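PDB 2BAS: YkuI protein from Bacillus subtilis, which binds the second messenger cyclic di-GMP through an EAL domain and may hydrolyse it, as EAL phosphodiesterases do. Local coordinates for residues M379-L384 and T404-M409; R335-D340 and S369-F374; T33-V38 and K85-N90; L59-A64 and I68-P73. All blocks are in the same frame, centred on the assembly; numbering follows the deposited sequence.

Contact 1. Residues M379-L384 and T404-M409; sequences MRMRNL and TFSYPM
Helix 379-384 passes over strand 404-409 so that Met381 CA comes within 6.0 Å of Pro408 CA; the two axes approach to 8.5 Å, and their N-to-C directions differ by 49°. Met381, a selenomethionine in the crystal, carries the helix side of the contact. Its CG stands anti to the carbonyl carbon (chi1 -72°) and the chain runs on to the selenium, which lies against the strand backbone at Ser406 and Tyr407. Met381 SE rests 3.4 Å from Ser406 CB and 3.7 Å from Tyr407 N. The bend at chi3 (-83°) lays Met381 CE 3.7 Å from Ser406 CB. Ser406 thus offers its methylene, while OG points away from the selenium. Pro408 completes the seat: its CD lies 4.1 Å from Met381 SE, and its CB the same 4.1 Å from Met381 CB, nearer the root of the side chain. Tyr414 on the neighbouring strand 413-419 also touches Met381. The strand alternates in the usual way: Ser406 and Pro408 turn to helix 374-384, whereas Phe405 and Tyr407 pack on the long helix 271-311, where Tyr407 OH is hydrogen-bonded to His304. The antiparallel sheet of this C-terminal, PAS-like domain is therefore covered on both faces here. Beyond the helix lies the second subunit, whose Leu384 meets Leu384 of this chain. The contact across the two segments is apolar, a single polarisable chalcogen atom and its methyl group fitted against a serine methylene and a proline ring, and it should depend on shape rather than on charge.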
# COMPACT_ATOMS: atom_id res chain seq x y z
N MSE A 379 -1.48 22.31 -6.78
CA MSE A 379 -0.12 22.62 -7.21
C MSE A 379 0.12 22.38 -8.70
O MSE A 379 0.62 23.26 -9.39
CB MSE A 379 0.88 21.75 -6.46
CG MSE A 379 1.68 22.47 -5.42
SE MSE A 379 3.20 23.39 -6.20
CE MSE A 379 4.08 21.84 -7.07
N ARG A 380 -0.24 21.18 -9.17
CA ARG A 380 -0.02 20.81 -10.56
C ARG A 380 -0.85 21.67 -11.53
O ARG A 380 -0.32 22.18 -12.52
CB ARG A 380 -0.24 19.29 -10.79
CG ARG A 380 -0.03 18.86 -12.25
CD ARG A 380 0.51 17.44 -12.42
NE ARG A 380 -0.55 16.42 -12.47
CZ ARG A 380 -0.96 15.72 -11.41
NH1 ARG A 380 -0.41 15.92 -10.21
NH2 ARG A 380 -1.92 14.81 -11.56
N MSE A 381 -2.14 21.84 -11.23
CA MSE A 381 -3.01 22.67 -12.05
C MSE A 381 -2.53 24.11 -12.17
O MSE A 381 -2.53 24.67 -13.26
CB MSE A 381 -4.44 22.64 -11.53
CG MSE A 381 -5.11 21.32 -11.80
SE MSE A 381 -6.99 21.35 -11.42
CE MSE A 381 -6.98 21.04 -9.45
N ARG A 382 -2.11 24.68 -11.05
CA ARG A 382 -1.70 26.07 -10.93
C ARG A 382 -0.36 26.34 -11.63
O ARG A 382 -0.02 27.49 -11.90
CB ARG A 382 -1.61 26.44 -9.45
CG ARG A 382 -1.68 27.93 -9.13
CD ARG A 382 -0.30 28.51 -8.87
NE ARG A 382 0.30 28.02 -7.63
CZ ARG A 382 1.54 28.31 -7.23
NH1 ARG A 382 2.32 29.09 -7.96
NH2 ARG A 382 2.00 27.81 -6.09
N ASN A 383 0.37 25.28 -11.94
CA ASN A 383 1.66 25.40 -12.61
C ASN A 383 1.63 24.92 -14.05
O ASN A 383 2.34 25.45 -14.90
CB ASN A 383 2.74 24.66 -11.83
CG ASN A 383 3.12 25.37 -10.55
OD1 ASN A 383 3.53 26.53 -10.56
ND2 ASN A 383 2.99 24.67 -9.43
N LEU A 384 0.80 23.92 -14.31
CA LEU A 384 0.65 23.36 -15.65
C LEU A 384 -0.42 24.14 -16.43
O LEU A 384 -0.39 24.19 -17.66
CB LEU A 384 0.28 21.88 -15.53
CG LEU A 384 -0.09 20.99 -16.71
CD1 LEU A 384 1.16 20.47 -17.41
CD2 LEU A 384 -0.94 19.83 -16.20
N THR A 404 -12.20 11.22 -11.51
CA THR A 404 -12.52 12.64 -11.30
C THR A 404 -11.67 13.44 -12.26
O THR A 404 -10.49 13.14 -12.43
CB THR A 404 -12.14 13.10 -9.87
OG1 THR A 404 -12.89 12.38 -8.89
CG2 THR A 404 -12.38 14.64 -9.67
N PHE A 405 -12.27 14.46 -12.88
CA PHE A 405 -11.54 15.39 -13.75
C PHE A 405 -11.41 16.77 -13.09
O PHE A 405 -12.42 17.38 -12.75
CB PHE A 405 -12.22 15.51 -15.10
CG PHE A 405 -11.48 16.38 -16.06
CD1 PHE A 405 -10.44 15.86 -16.83
CD2 PHE A 405 -11.78 17.74 -16.15
CE1 PHE A 405 -9.74 16.68 -17.71
CE2 PHE A 405 -11.06 18.56 -17.03
CZ PHE A 405 -10.05 18.03 -17.81
N SER A 406 -10.17 17.25 -12.95
CA SER A 406 -9.83 18.53 -12.29
C SER A 406 -9.49 19.62 -13.29
O SER A 406 -8.61 19.44 -14.12
CB SER A 406 -8.57 18.37 -11.43
OG SER A 406 -8.74 17.34 -10.50
N TYR A 407 -10.15 20.77 -13.16
CA TYR A 407 -10.00 21.85 -14.11
C TYR A 407 -9.71 23.17 -13.38
O TYR A 407 -10.42 23.52 -12.44
CB TYR A 407 -11.27 21.96 -14.95
CG TYR A 407 -11.24 23.07 -15.96
CD1 TYR A 407 -10.75 22.84 -17.25
CD2 TYR A 407 -11.71 24.34 -15.66
CE1 TYR A 407 -10.73 23.85 -18.19
CE2 TYR A 407 -11.69 25.37 -16.61
CZ TYR A 407 -11.20 25.12 -17.86
OH TYR A 407 -11.16 26.11 -18.82
N PRO A 408 -8.65 23.90 -13.80
CA PRO A 408 -8.37 25.21 -13.22
C PRO A 408 -9.16 26.34 -13.90
O PRO A 408 -9.14 26.46 -15.12
CB PRO A 408 -6.86 25.39 -13.45
CG PRO A 408 -6.54 24.55 -14.63
CD PRO A 408 -7.63 23.51 -14.80
N MSE A 409 -9.84 27.15 -13.10
CA MSE A 409 -10.58 28.30 -13.59
C MSE A 409 -9.88 29.58 -13.18
O MSE A 409 -8.82 29.54 -12.55
CB MSE A 409 -11.99 28.30 -13.02
CG MSE A 409 -12.90 27.21 -13.56
SE MSE A 409 -14.50 27.09 -12.45
CE MSE A 409 -15.30 28.80 -12.96

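Contact 2. Residues R335-D340 and S369-F374; sequences RIYMCD and SWRPYF
Tyr337 and Cys339, on one strand of the six-stranded antiparallel sheet of the PAS-like domain, face Arg371 and Phe374 in the type II turn that leads into helix 374-384. Phe374 N closes that turn on Arg371 O at 3.2 Å, and Tyr373, with its positive phi of 81°, is the N-cap residue of the helix. Arg371 sets out from a CB directed at the strand. Its CG lies over one face of the Trp370 ring, 3.8 Å above the plane and displaced toward the rim. CD and NE carry the chain onward, and a bend at chi3 (75°) swings the guanidinium toward Tyr337, whose side chain approaches from the opposite direction. There Arg371 NH1 stands 3.4 Å from Tyr337 OH, with the phenol ring and the guanidinium inclined by 32°. NH2, the other end of the group, is hydrogen-bonded to Tyr393 OH. A second arginine, Arg335, is nearby, but it is held in salt bridges with Asp395, Glu397 and Asp418, so the like charges are probably well screened. The Tyr337 ring also meets the Phe416 ring, with planes close to parallel, and the second subunit packs on this loop, with its Ala48 against Trp370 and its Leu221 against Pro372. Cys339 sits between two aromatic edges. On its own strand Cys339 SG lies in the plane of the Tyr337 ring, 3.8 Å from Tyr337 CE1. Across the contact it makes a sulfur-aromatic approach to the rim of Phe374, 5.5 Å from the ring centroid, where Cys339 SG is 4.2 Å from Phe374 CZ.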
# COMPACT_ATOMS: atom_id res chain seq x y z
N ARG A 335 -21.41 13.98 -10.66
CA ARG A 335 -21.20 14.97 -9.58
C ARG A 335 -20.27 16.07 -10.05
O ARG A 335 -19.25 15.79 -10.70
CB ARG A 335 -20.65 14.32 -8.32
CG ARG A 335 -20.86 15.16 -7.09
CD ARG A 335 -20.06 14.67 -5.91
NE ARG A 335 -20.63 13.49 -5.26
CZ ARG A 335 -20.16 12.25 -5.39
NH1 ARG A 335 -20.74 11.26 -4.73
NH2 ARG A 335 -19.12 12.01 -6.17
N ILE A 336 -20.65 17.31 -9.75
CA ILE A 336 -19.84 18.51 -10.04
C ILE A 336 -19.86 19.48 -8.85
O ILE A 336 -20.93 19.70 -8.26
CB ILE A 336 -20.32 19.22 -11.33
CG1 ILE A 336 -20.38 18.22 -12.49
CG2 ILE A 336 -19.39 20.40 -11.71
CD1 ILE A 336 -20.84 18.80 -13.82
N TYR A 337 -18.69 20.04 -8.51
CA TYR A 337 -18.53 21.03 -7.43
C TYR A 337 -17.22 21.82 -7.61
O TYR A 337 -16.33 21.38 -8.36
CB TYR A 337 -18.56 20.34 -6.05
CG TYR A 337 -17.43 19.35 -5.80
CD1 TYR A 337 -16.30 19.71 -5.06
CD2 TYR A 337 -17.49 18.08 -6.32
CE1 TYR A 337 -15.26 18.78 -4.85
CE2 TYR A 337 -16.48 17.16 -6.13
CZ TYR A 337 -15.37 17.50 -5.39
OH TYR A 337 -14.40 16.54 -5.24
N MSE A 338 -17.09 22.95 -6.90
CA MSE A 338 -15.91 23.83 -6.95
C MSE A 338 -15.27 24.08 -5.58
O MSE A 338 -15.99 24.19 -4.58
CB MSE A 338 -16.28 25.19 -7.54
CG MSE A 338 -16.31 25.27 -9.05
SE MSE A 338 -17.31 26.85 -9.70
CE MSE A 338 -16.35 28.36 -8.75
N CYS A 339 -13.95 24.22 -5.55
CA CYS A 339 -13.19 24.50 -4.32
C CYS A 339 -12.15 25.59 -4.52
O CYS A 339 -11.72 25.82 -5.66
CB CYS A 339 -12.44 23.24 -3.86
SG CYS A 339 -13.42 21.77 -3.51
N ASP A 340 -11.69 26.22 -3.43
CA ASP A 340 -10.63 27.25 -3.47
C ASP A 340 -9.22 26.66 -3.22
O ASP A 340 -9.09 25.45 -3.05
CB ASP A 340 -10.93 28.44 -2.53
CG ASP A 340 -10.76 28.12 -1.03
OD1 ASP A 340 -10.33 27.00 -0.67
OD2 ASP A 340 -11.06 29.02 -0.20
N SER A 369 -9.05 18.85 1.88
CA SER A 369 -7.60 18.86 1.79
C SER A 369 -6.89 17.62 2.33
O SER A 369 -5.71 17.41 2.04
CB SER A 369 -7.04 20.13 2.41
OG SER A 369 -7.20 21.17 1.46
N TRP A 370 -7.63 16.82 3.11
CA TRP A 370 -7.12 15.60 3.73
C TRP A 370 -7.08 14.45 2.72
O TRP A 370 -6.34 13.48 2.93
CB TRP A 370 -7.98 15.24 4.94
CG TRP A 370 -9.43 15.26 4.59
CD1 TRP A 370 -10.25 16.34 4.58
CD2 TRP A 370 -10.21 14.15 4.12
NE1 TRP A 370 -11.50 15.97 4.15
CE2 TRP A 370 -11.51 14.63 3.87
CE3 TRP A 370 -9.94 12.79 3.90
CZ2 TRP A 370 -12.54 13.81 3.40
CZ3 TRP A 370 -10.96 11.96 3.42
CH2 TRP A 370 -12.25 12.48 3.19
N ARG A 371 -7.85 14.55 1.64
CA ARG A 371 -7.84 13.53 0.57
C ARG A 371 -6.47 13.40 -0.10
O ARG A 371 -5.83 14.41 -0.42
CB ARG A 371 -8.89 13.84 -0.50
CG ARG A 371 -10.33 13.46 -0.14
CD ARG A 371 -11.34 13.87 -1.20
NE ARG A 371 -11.27 12.99 -2.37
CZ ARG A 371 -12.07 13.07 -3.44
NH1 ARG A 371 -13.03 13.99 -3.50
NH2 ARG A 371 -11.91 12.22 -4.45
N PRO A 372 -6.01 12.17 -0.33
CA PRO A 372 -4.72 11.99 -0.99
C PRO A 372 -4.69 12.69 -2.34
O PRO A 372 -5.67 12.58 -3.10
CB PRO A 372 -4.64 10.47 -1.21
CG PRO A 372 -5.56 9.89 -0.17
CD PRO A 372 -6.65 10.88 0.01
N TYR A 373 -3.58 13.38 -2.62
CA TYR A 373 -3.36 14.03 -3.90
C TYR A 373 -4.04 15.40 -4.06
O TYR A 373 -3.83 16.09 -5.07
CB TYR A 373 -3.87 13.16 -5.05
CG TYR A 373 -3.26 11.78 -5.18
CD1 TYR A 373 -1.88 11.59 -5.08
CD2 TYR A 373 -4.07 10.67 -5.46
CE1 TYR A 373 -1.32 10.33 -5.21
CE2 TYR A 373 -3.52 9.41 -5.59
CZ TYR A 373 -2.14 9.24 -5.47
OH TYR A 373 -1.59 7.99 -5.62
N PHE A 374 -4.87 15.80 -3.10
CA PHE A 374 -5.68 16.99 -3.30
C PHE A 374 -4.86 18.30 -3.45
O PHE A 374 -5.06 19.06 -4.40
CB PHE A 374 -6.78 17.12 -2.24
CG PHE A 374 -7.74 18.24 -2.50
CD1 PHE A 374 -8.94 18.01 -3.15
CD2 PHE A 374 -7.42 19.55 -2.12
CE1 PHE A 374 -9.82 19.05 -3.42
CE2 PHE A 374 -8.30 20.59 -2.38
CZ PHE A 374 -9.50 20.34 -3.03

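Contact 3. Residues T33-V38 and K85-N90; sequences TNIDDV and KLEVDN
The carboxylate of Glu87 is the flat group that touches across this contact, and its neighbour is a methyl: Ile35 CD1 approaches it obliquely, neither squarely over a face nor at the edge, and lies 3.6 Å from Glu87 OE1 and 3.8 Å from Glu87 CD. Just before the carboxylate, Glu87 CG packs on Ile35 CD1 at 3.5 Å, so the aliphatic part of the glutamate gives Ile35 an apolar surface and the charged end extends past it. Both chains are stretched out. Ile35 keeps CG1 anti to its backbone nitrogen (chi1 -163°) and CD1 far out, while Glu87 is extended from CB to the carboxylate; the two meet at about a right angle. The backbones come nearest at Ile35 and Val88, with CA atoms 6.9 Å apart. Deeper in, Val38 CG1 faces Val88 CG1 at a loose 4.5 Å, and Val88 is backed by Phe74 and Phe75 of the short helix 72-75. Around this apolar seam run polar ties between the same elements: Asp36 forms a salt bridge with Arg91, and Val38 O accepts a hydrogen bond from Gln95, both on helix 82-100. The loop is tightened by Asp37 N, bonded to Asn34 O at 2.9 Å. The arrangement seats the entry to strand 38-47 on helix 82-100, within the modified TIM-barrel fold of EAL domains, in which one barrel strand runs antiparallel to its neighbours.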
# COMPACT_ATOMS: atom_id res chain seq x y z
N THR A 33 16.86 -43.53 6.26
CA THR A 33 17.88 -44.55 6.10
C THR A 33 18.56 -44.48 4.72
O THR A 33 19.66 -45.00 4.54
CB THR A 33 17.38 -45.97 6.44
OG1 THR A 33 16.11 -46.20 5.83
CG2 THR A 33 17.24 -46.14 7.95
N ASN A 34 17.91 -43.82 3.76
CA ASN A 34 18.53 -43.58 2.45
C ASN A 34 19.03 -42.14 2.31
O ASN A 34 19.04 -41.56 1.21
CB ASN A 34 17.56 -43.92 1.31
CG ASN A 34 17.29 -45.40 1.21
OD1 ASN A 34 18.19 -46.18 0.89
ND2 ASN A 34 16.06 -45.80 1.48
N ILE A 35 19.47 -41.56 3.43
CA ILE A 35 19.92 -40.18 3.46
C ILE A 35 20.97 -39.85 2.40
O ILE A 35 21.12 -38.69 2.02
CB ILE A 35 20.39 -39.77 4.89
CG1 ILE A 35 20.46 -38.25 5.03
CG2 ILE A 35 21.69 -40.48 5.26
CD1 ILE A 35 20.53 -37.77 6.48
N ASP A 36 21.65 -40.87 1.89
CA ASP A 36 22.67 -40.69 0.85
C ASP A 36 22.13 -40.41 -0.57
O ASP A 36 22.81 -39.74 -1.36
CB ASP A 36 23.62 -41.89 0.82
CG ASP A 36 24.38 -42.07 2.13
OD1 ASP A 36 24.81 -41.04 2.72
OD2 ASP A 36 24.54 -43.23 2.58
N ASP A 37 20.94 -40.90 -0.89
CA ASP A 37 20.32 -40.67 -2.20
C ASP A 37 19.80 -39.24 -2.34
O ASP A 37 19.57 -38.75 -3.44
CB ASP A 37 19.16 -41.65 -2.44
CG ASP A 37 19.63 -43.09 -2.60
OD1 ASP A 37 20.72 -43.33 -3.16
OD2 ASP A 37 18.88 -44.00 -2.17
N VAL A 38 19.61 -38.58 -1.19
CA VAL A 38 19.13 -37.20 -1.12
C VAL A 38 20.04 -36.25 -1.89
O VAL A 38 21.27 -36.40 -1.87
CB VAL A 38 19.00 -36.77 0.36
CG1 VAL A 38 18.99 -35.27 0.51
CG2 VAL A 38 17.75 -37.38 0.97
N LYS A 85 14.54 -33.50 10.58
CA LYS A 85 14.35 -32.55 9.49
C LYS A 85 15.66 -31.80 9.24
O LYS A 85 16.06 -31.60 8.09
CB LYS A 85 13.22 -31.56 9.78
CG LYS A 85 11.82 -32.16 9.77
CD LYS A 85 10.79 -31.07 9.51
CE LYS A 85 9.35 -31.58 9.59
NZ LYS A 85 8.69 -31.22 10.87
N LEU A 86 16.32 -31.41 10.33
CA LEU A 86 17.60 -30.71 10.25
C LEU A 86 18.70 -31.60 9.66
O LEU A 86 19.52 -31.11 8.89
CB LEU A 86 18.03 -30.15 11.62
CG LEU A 86 17.26 -28.93 12.15
CD1 LEU A 86 17.59 -28.66 13.63
CD2 LEU A 86 17.46 -27.66 11.31
N GLU A 87 18.70 -32.89 10.00
CA GLU A 87 19.66 -33.84 9.41
C GLU A 87 19.58 -33.90 7.88
O GLU A 87 20.60 -33.94 7.19
CB GLU A 87 19.47 -35.24 10.00
CG GLU A 87 20.56 -36.24 9.61
CD GLU A 87 20.39 -37.61 10.25
OE1 GLU A 87 21.17 -38.53 9.91
OE2 GLU A 87 19.49 -37.78 11.10
N VAL A 88 18.36 -33.93 7.35
CA VAL A 88 18.14 -33.96 5.92
C VAL A 88 18.49 -32.59 5.32
O VAL A 88 19.23 -32.51 4.34
CB VAL A 88 16.69 -34.37 5.59
CG1 VAL A 88 16.43 -34.32 4.08
CG2 VAL A 88 16.41 -35.77 6.12
N ASP A 89 17.97 -31.53 5.92
CA ASP A 89 18.21 -30.17 5.45
C ASP A 89 19.70 -29.87 5.31
O ASP A 89 20.13 -29.36 4.28
CB ASP A 89 17.55 -29.17 6.39
CG ASP A 89 17.51 -27.77 5.83
OD1 ASP A 89 17.10 -27.60 4.65
OD2 ASP A 89 17.88 -26.83 6.59
N ASN A 90 20.47 -30.20 6.33
CA ASN A 90 21.92 -30.03 6.31
C ASN A 90 22.63 -30.76 5.16
O ASN A 90 23.55 -30.23 4.54
CB ASN A 90 22.54 -30.39 7.67
CG ASN A 90 22.23 -29.34 8.76
OD1 ASN A 90 21.93 -28.18 8.47
ND2 ASN A 90 22.30 -29.77 10.02

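Contact 4. Residues L59-A64 and I68-P73; sequences LGRILA and IQSLGP
Ile68, in the return strand 67-70 of a beta hairpin, faces Leu63 as an antiparallel non-hydrogen-bonded pair, its CD1 4.3 Å from Leu63 CB. Its other branch, CG2, sits 3.6 Å from Arg61 CD, near the guanidinium plane at the edge; the two side chains cross at about a right angle. Gln69 is the hydrogen-bonded partner of Ile62. Its N gives a bond of 2.9 Å to Ile62 O, and its O takes one of 3.0 Å from Ile62 N, while OE1 reaches forward to Ala64 CB. At Ser70 the side chain diverges from that of Arg61, yet Ser70 OG ends over one face of the guanidinium, 3.5 Å from Arg61 NH2. That nitrogen is turned elsewhere: a bend at chi2 (-69°) folds the arginine back, and Arg61 NH2 makes a nearly straight bond (165°) of 3.1 Å to Gly60 O. Leu71 N adds a weak bond of 3.4 Å to Gly60 O. Leu71 then leaves the strand and turns its side chain back against the first strand, CD2 against Ile62 CG2 at 3.8 Å. With an alanine in place of Arg61, Gly60 O would probably keep the weak Leu71 bond but lose its stronger mate, and Ile68 CG2 would lose the chain it rests on. Gly60 O, which takes one good bond from the arginine and one weak bond from Leu71 N, thus marks where hairpin pairing gives way to the turn into helix 72-75.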
# COMPACT_ATOMS: atom_id res chain seq x y z
N LEU A 59 16.46 -26.44 -4.02
CA LEU A 59 15.30 -27.30 -3.76
C LEU A 59 15.69 -28.70 -3.29
O LEU A 59 16.70 -29.24 -3.74
CB LEU A 59 14.42 -27.37 -5.02
CG LEU A 59 13.93 -26.02 -5.61
CD1 LEU A 59 13.22 -26.19 -6.94
CD2 LEU A 59 13.03 -25.26 -4.65
N GLY A 60 14.91 -29.29 -2.39
CA GLY A 60 15.21 -30.61 -1.83
C GLY A 60 14.59 -31.79 -2.57
O GLY A 60 13.40 -31.79 -2.84
N ARG A 61 15.41 -32.79 -2.90
CA ARG A 61 14.91 -33.97 -3.63
C ARG A 61 15.50 -35.26 -3.11
O ARG A 61 16.52 -35.27 -2.41
CB ARG A 61 15.20 -33.87 -5.15
CG ARG A 61 14.51 -32.75 -5.91
CD ARG A 61 13.00 -32.96 -6.04
NE ARG A 61 12.37 -31.98 -6.93
CZ ARG A 61 11.92 -30.78 -6.56
NH1 ARG A 61 11.35 -29.97 -7.45
NH2 ARG A 61 12.03 -30.38 -5.30
N ILE A 62 14.86 -36.37 -3.49
CA ILE A 62 15.35 -37.71 -3.19
C ILE A 62 15.12 -38.66 -4.38
O ILE A 62 14.04 -38.68 -4.99
CB ILE A 62 14.74 -38.28 -1.85
CG1 ILE A 62 15.48 -39.55 -1.41
CG2 ILE A 62 13.23 -38.52 -1.96
CD1 ILE A 62 15.13 -40.03 -0.01
N LEU A 63 16.17 -39.41 -4.73
CA LEU A 63 16.09 -40.48 -5.72
C LEU A 63 15.63 -41.76 -5.03
O LEU A 63 16.38 -42.38 -4.28
CB LEU A 63 17.44 -40.70 -6.41
CG LEU A 63 17.53 -41.86 -7.41
CD1 LEU A 63 16.51 -41.71 -8.52
CD2 LEU A 63 18.93 -41.97 -7.99
N ALA A 64 14.39 -42.13 -5.28
CA ALA A 64 13.79 -43.30 -4.68
C ALA A 64 13.10 -44.11 -5.75
O ALA A 64 12.33 -43.57 -6.56
CB ALA A 64 12.79 -42.89 -3.60
N ILE A 68 13.04 -39.14 -9.22
CA ILE A 68 13.24 -37.94 -8.41
C ILE A 68 11.92 -37.51 -7.78
O ILE A 68 10.91 -37.34 -8.47
CB ILE A 68 13.86 -36.78 -9.27
CG1 ILE A 68 15.31 -37.09 -9.67
CG2 ILE A 68 13.76 -35.42 -8.56
CD1 ILE A 68 16.34 -37.07 -8.52
N GLN A 69 11.91 -37.33 -6.46
CA GLN A 69 10.70 -36.96 -5.72
C GLN A 69 10.94 -35.79 -4.74
O GLN A 69 12.03 -35.64 -4.19
CB GLN A 69 10.13 -38.18 -4.99
CG GLN A 69 9.40 -39.17 -5.90
CD GLN A 69 9.10 -40.53 -5.24
OE1 GLN A 69 9.94 -41.09 -4.52
NE2 GLN A 69 7.92 -41.07 -5.52
N SER A 70 9.90 -34.99 -4.53
CA SER A 70 9.96 -33.86 -3.60
C SER A 70 10.12 -34.28 -2.15
O SER A 70 9.54 -35.27 -1.72
CB SER A 70 8.71 -32.98 -3.72
OG SER A 70 8.94 -31.84 -4.53
N LEU A 71 10.89 -33.49 -1.41
CA LEU A 71 11.02 -33.66 0.04
C LEU A 71 10.06 -32.72 0.80
O LEU A 71 10.04 -32.71 2.03
CB LEU A 71 12.48 -33.44 0.47
CG LEU A 71 13.50 -34.52 0.06
CD1 LEU A 71 14.94 -34.11 0.34
CD2 LEU A 71 13.21 -35.86 0.69
N GLY A 72 9.26 -31.96 0.05
CA GLY A 72 8.26 -31.04 0.61
C GLY A 72 7.28 -31.72 1.55
O GLY A 72 7.12 -31.30 2.70
N PRO A 73 6.60 -32.78 1.07
CA PRO A 73 5.69 -33.57 1.91
C PRO A 73 6.35 -34.18 3.16
O PRO A 73 5.69 -34.88 3.94
CB PRO A 73 5.23 -34.70 0.97
CG PRO A 73 5.44 -34.16 -0.41
CD PRO A 73 6.64 -33.28 -0.32

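From the N terminus, contact 3 opens first, at 33-38, but closes only at 85-90 on helix 82-100; contact 4, the short hairpin 59-64 with 68-73, closes earlier and is nested inside it. The two share one core, where Val88 meets Leu71 and Val38 meets Ile62, and both belong to the EAL domain. Helix 271-311 then leads to the C-terminal domain, where contact 2 closes and contact 1 follows in series; none of the four cross. Contact 2 lies at the start of helix 374-384 and contact 1 on its last turns; they reach the same sheet and touch through Met409 and Met338. The centres of contacts 1 and 3 lie about 66 Å apart.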